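Local coordinates for protein putative hydrolase (Bacteroides ovatus, PDB 4HBS) that is of unknown function but is probably a hydrolase, built as a five-bladed beta-propeller of the beta-fructosidase clan, at residues Thr337-Pro342 against Tyr398-Phe403. Sequence-based numbering, arbitrary orientation.
Sequences TLFTLP and YFYRVF
Tyr400 meets three side chains of 337-342, and its ring is the centre of the aromatic part of the contact. The Phe339 and Tyr400 side chains cross at about a right angle, while their ring planes are inclined by 50°, an oblique pairing with centroids 5.6 Å apart. Phe339 CZ lies 4.0 Å from Tyr400 CG. Phe339 has its CG between its backbone N and carbonyl carbon (chi1 78°), and its flat ring touches Tyr400 through CZ and Val402 through CE1. Leu341 makes a CH-pi contact, its CD2 4.1 Å from the Tyr400 ring centroid and displaced toward the rim near CE1; a branched leucine can reach this face although its CB does not point at the opposing strand. Pro342 approaches tip to tip, its apolar CG and CD in van der Waals contact with Tyr400 OH and CD also near CZ. An alanine in place of Tyr400 would probably open a gap beside Phe339, Leu341 and Pro342, with Leu341 CD2 losing the ring face it lies over.

The aliphatic part belongs to Val402: CG1 meets Leu338 CD1 tip to tip at 4.0 Å, while CG2 touches Phe339 CE1, also at 4.0 Å, and comes near Leu338 CD2. Beta-branching thus lets one short residue serve two neighbours.

Strand 337-340 runs at 141° to strand 399-403, the axes 9.3 Å apart; they belong to different blades, and side chains, not backbone bonds, join them. Strand 333-340 is the outermost of its blade, beside 319-325, whereas 399-403 lies between 38-42 and 371-377 in the other; Leu338 also touches Leu371, and Phe339 touches Val39.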
loop_
_atom_site.group_PDB
_atom_site.type_symbol
_atom_site.label_atom_id
_atom_site.label_comp_id
_atom_site.label_asym_id
_atom_site.label_seq_id
_atom_site.Cartn_x
_atom_site.Cartn_y
_atom_site.Cartn_z
ATOM N N THR A 337 -9.422 10.694 14.998
ATOM C CA THR A 337 -7.989 10.645 14.738
ATOM C C THR A 337 -7.482 9.418 15.492
ATOM O O THR A 337 -7.529 9.383 16.726
ATOM C CB THR A 337 -7.308 11.954 15.102
ATOM O OG1 THR A 337 -7.826 12.965 14.240
ATOM C CG2 THR A 337 -5.814 11.893 14.929
ATOM N N LEU A 338 -7.077 8.377 14.741
ATOM C CA LEU A 338 -6.577 7.127 15.319
ATOM C C LEU A 338 -5.287 7.411 16.066
ATOM O O LEU A 338 -5.185 7.120 17.260
ATOM C CB LEU A 338 -6.374 6.094 14.214
ATOM C CG LEU A 338 -6.115 4.675 14.646
ATOM C CD1 LEU A 338 -7.280 4.118 15.423
ATOM C CD2 LEU A 338 -5.813 3.793 13.434
ATOM N N PHE A 339 -4.354 8.078 15.396
ATOM C CA PHE A 339 -3.102 8.532 15.988
ATOM C C PHE A 339 -2.357 9.460 15.019
ATOM O O PHE A 339 -2.757 9.594 13.864
ATOM C CB PHE A 339 -2.222 7.351 16.407
ATOM C CG PHE A 339 -1.466 6.645 15.309
ATOM C CD1 PHE A 339 -2.110 5.746 14.468
ATOM C CD2 PHE A 339 -0.085 6.779 15.194
ATOM C CE1 PHE A 339 -1.396 5.043 13.492
ATOM C CE2 PHE A 339 0.631 6.038 14.252
ATOM C CZ PHE A 339 -0.027 5.177 13.408
ATOM N N THR A 340 -1.288 10.086 15.499
ATOM C CA THR A 340 -0.459 11.007 14.724
ATOM C C THR A 340 0.892 10.380 14.480
ATOM O O THR A 340 1.560 9.996 15.432
ATOM C CB THR A 340 -0.334 12.320 15.451
ATOM O OG1 THR A 340 -1.647 12.779 15.769
ATOM C CG2 THR A 340 0.369 13.361 14.622
ATOM N N LEU A 341 1.305 10.278 13.215
ATOM C CA LEU A 341 2.572 9.646 12.858
ATOM C C LEU A 341 3.739 10.499 13.293
ATOM O O LEU A 341 3.601 11.714 13.319
ATOM C CB LEU A 341 2.637 9.387 11.354
ATOM C CG LEU A 341 1.675 8.303 10.876
ATOM C CD1 LEU A 341 1.319 8.474 9.409
ATOM C CD2 LEU A 341 2.244 6.941 11.138
ATOM N N PRO A 342 4.898 9.898 13.645
ATOM C CA PRO A 342 6.033 10.704 14.121
ATOM C C PRO A 342 6.502 11.800 13.177
ATOM O O PRO A 342 6.426 11.663 11.960
ATOM C CB PRO A 342 7.147 9.678 14.309
ATOM C CG PRO A 342 6.466 8.395 14.499
ATOM C CD PRO A 342 5.204 8.455 13.709
ATOM N N TYR A 398 7.881 2.101 7.589
ATOM C CA TYR A 398 7.978 2.028 9.039
ATOM C C TYR A 398 6.646 1.456 9.481
ATOM O O TYR A 398 5.622 1.855 8.930
ATOM C CB TYR A 398 8.290 3.401 9.631
ATOM C CG TYR A 398 9.742 3.772 9.450
ATOM C CD1 TYR A 398 10.742 3.135 10.184
ATOM C CD2 TYR A 398 10.129 4.734 8.520
ATOM C CE1 TYR A 398 12.084 3.486 10.040
ATOM C CE2 TYR A 398 11.474 5.084 8.359
ATOM C CZ TYR A 398 12.443 4.473 9.141
ATOM O OH TYR A 398 13.768 4.789 8.996
ATOM N N PHE A 399 6.661 0.456 10.373
ATOM C CA PHE A 399 5.462 -0.260 10.781
ATOM C C PHE A 399 4.961 0.128 12.185
ATOM O O PHE A 399 5.750 0.440 13.083
ATOM C CB PHE A 399 5.736 -1.760 10.712
ATOM C CG PHE A 399 6.049 -2.206 9.306
ATOM C CD1 PHE A 399 7.333 -2.067 8.783
ATOM C CD2 PHE A 399 5.048 -2.684 8.473
ATOM C CE1 PHE A 399 7.626 -2.480 7.490
ATOM C CE2 PHE A 399 5.339 -3.072 7.164
ATOM C CZ PHE A 399 6.629 -2.975 6.688
ATOM N N TYR A 400 3.622 0.108 12.348
ATOM C CA TYR A 400 2.933 0.410 13.608
ATOM C C TYR A 400 1.826 -0.598 13.860
ATOM O O TYR A 400 1.276 -1.131 12.914
ATOM C CB TYR A 400 2.310 1.830 13.582
ATOM C CG TYR A 400 3.308 2.913 13.266
ATOM C CD1 TYR A 400 3.681 3.181 11.954
ATOM C CD2 TYR A 400 3.916 3.643 14.280
ATOM C CE1 TYR A 400 4.636 4.145 11.658
ATOM C CE2 TYR A 400 4.895 4.593 13.997
ATOM C CZ TYR A 400 5.247 4.847 12.684
ATOM O OH TYR A 400 6.231 5.763 12.412
ATOM N N ARG A 401 1.481 -0.833 15.120
ATOM C CA ARG A 401 0.352 -1.687 15.510
ATOM C C ARG A 401 -0.526 -0.876 16.454
ATOM O O ARG A 401 0.009 -0.208 17.350
ATOM C CB ARG A 401 0.811 -2.985 16.170
ATOM C CG ARG A 401 1.774 -3.788 15.315
ATOM C CD ARG A 401 1.481 -5.272 15.300
ATOM N NE ARG A 401 2.370 -5.955 14.354
ATOM C CZ ARG A 401 2.151 -7.147 13.796
ATOM N NH1 ARG A 401 1.050 -7.839 14.087
ATOM N NH2 ARG A 401 3.032 -7.659 12.944
ATOM N N VAL A 402 -1.844 -0.858 16.211
ATOM C CA VAL A 402 -2.804 -0.135 17.039
ATOM C C VAL A 402 -3.677 -1.169 17.707
ATOM O O VAL A 402 -4.388 -1.904 17.018
ATOM C CB VAL A 402 -3.654 0.888 16.236
ATOM C CG1 VAL A 402 -4.483 1.766 17.168
ATOM C CG2 VAL A 402 -2.780 1.752 15.331
ATOM N N PHE A 403 -3.616 -1.251 19.042
ATOM C CA PHE A 403 -4.458 -2.170 19.811
ATOM C C PHE A 403 -5.596 -1.401 20.445
ATOM O O PHE A 403 -5.409 -0.265 20.901
ATOM C CB PHE A 403 -3.661 -2.883 20.883
ATOM C CG PHE A 403 -2.659 -3.858 20.336
ATOM C CD1 PHE A 403 -1.466 -3.413 19.786
ATOM C CD2 PHE A 403 -2.866 -5.228 20.448
ATOM C CE1 PHE A 403 -0.519 -4.315 19.318
ATOM C CE2 PHE A 403 -1.918 -6.131 19.980
ATOM C CZ PHE A 403 -0.754 -5.670 19.410
#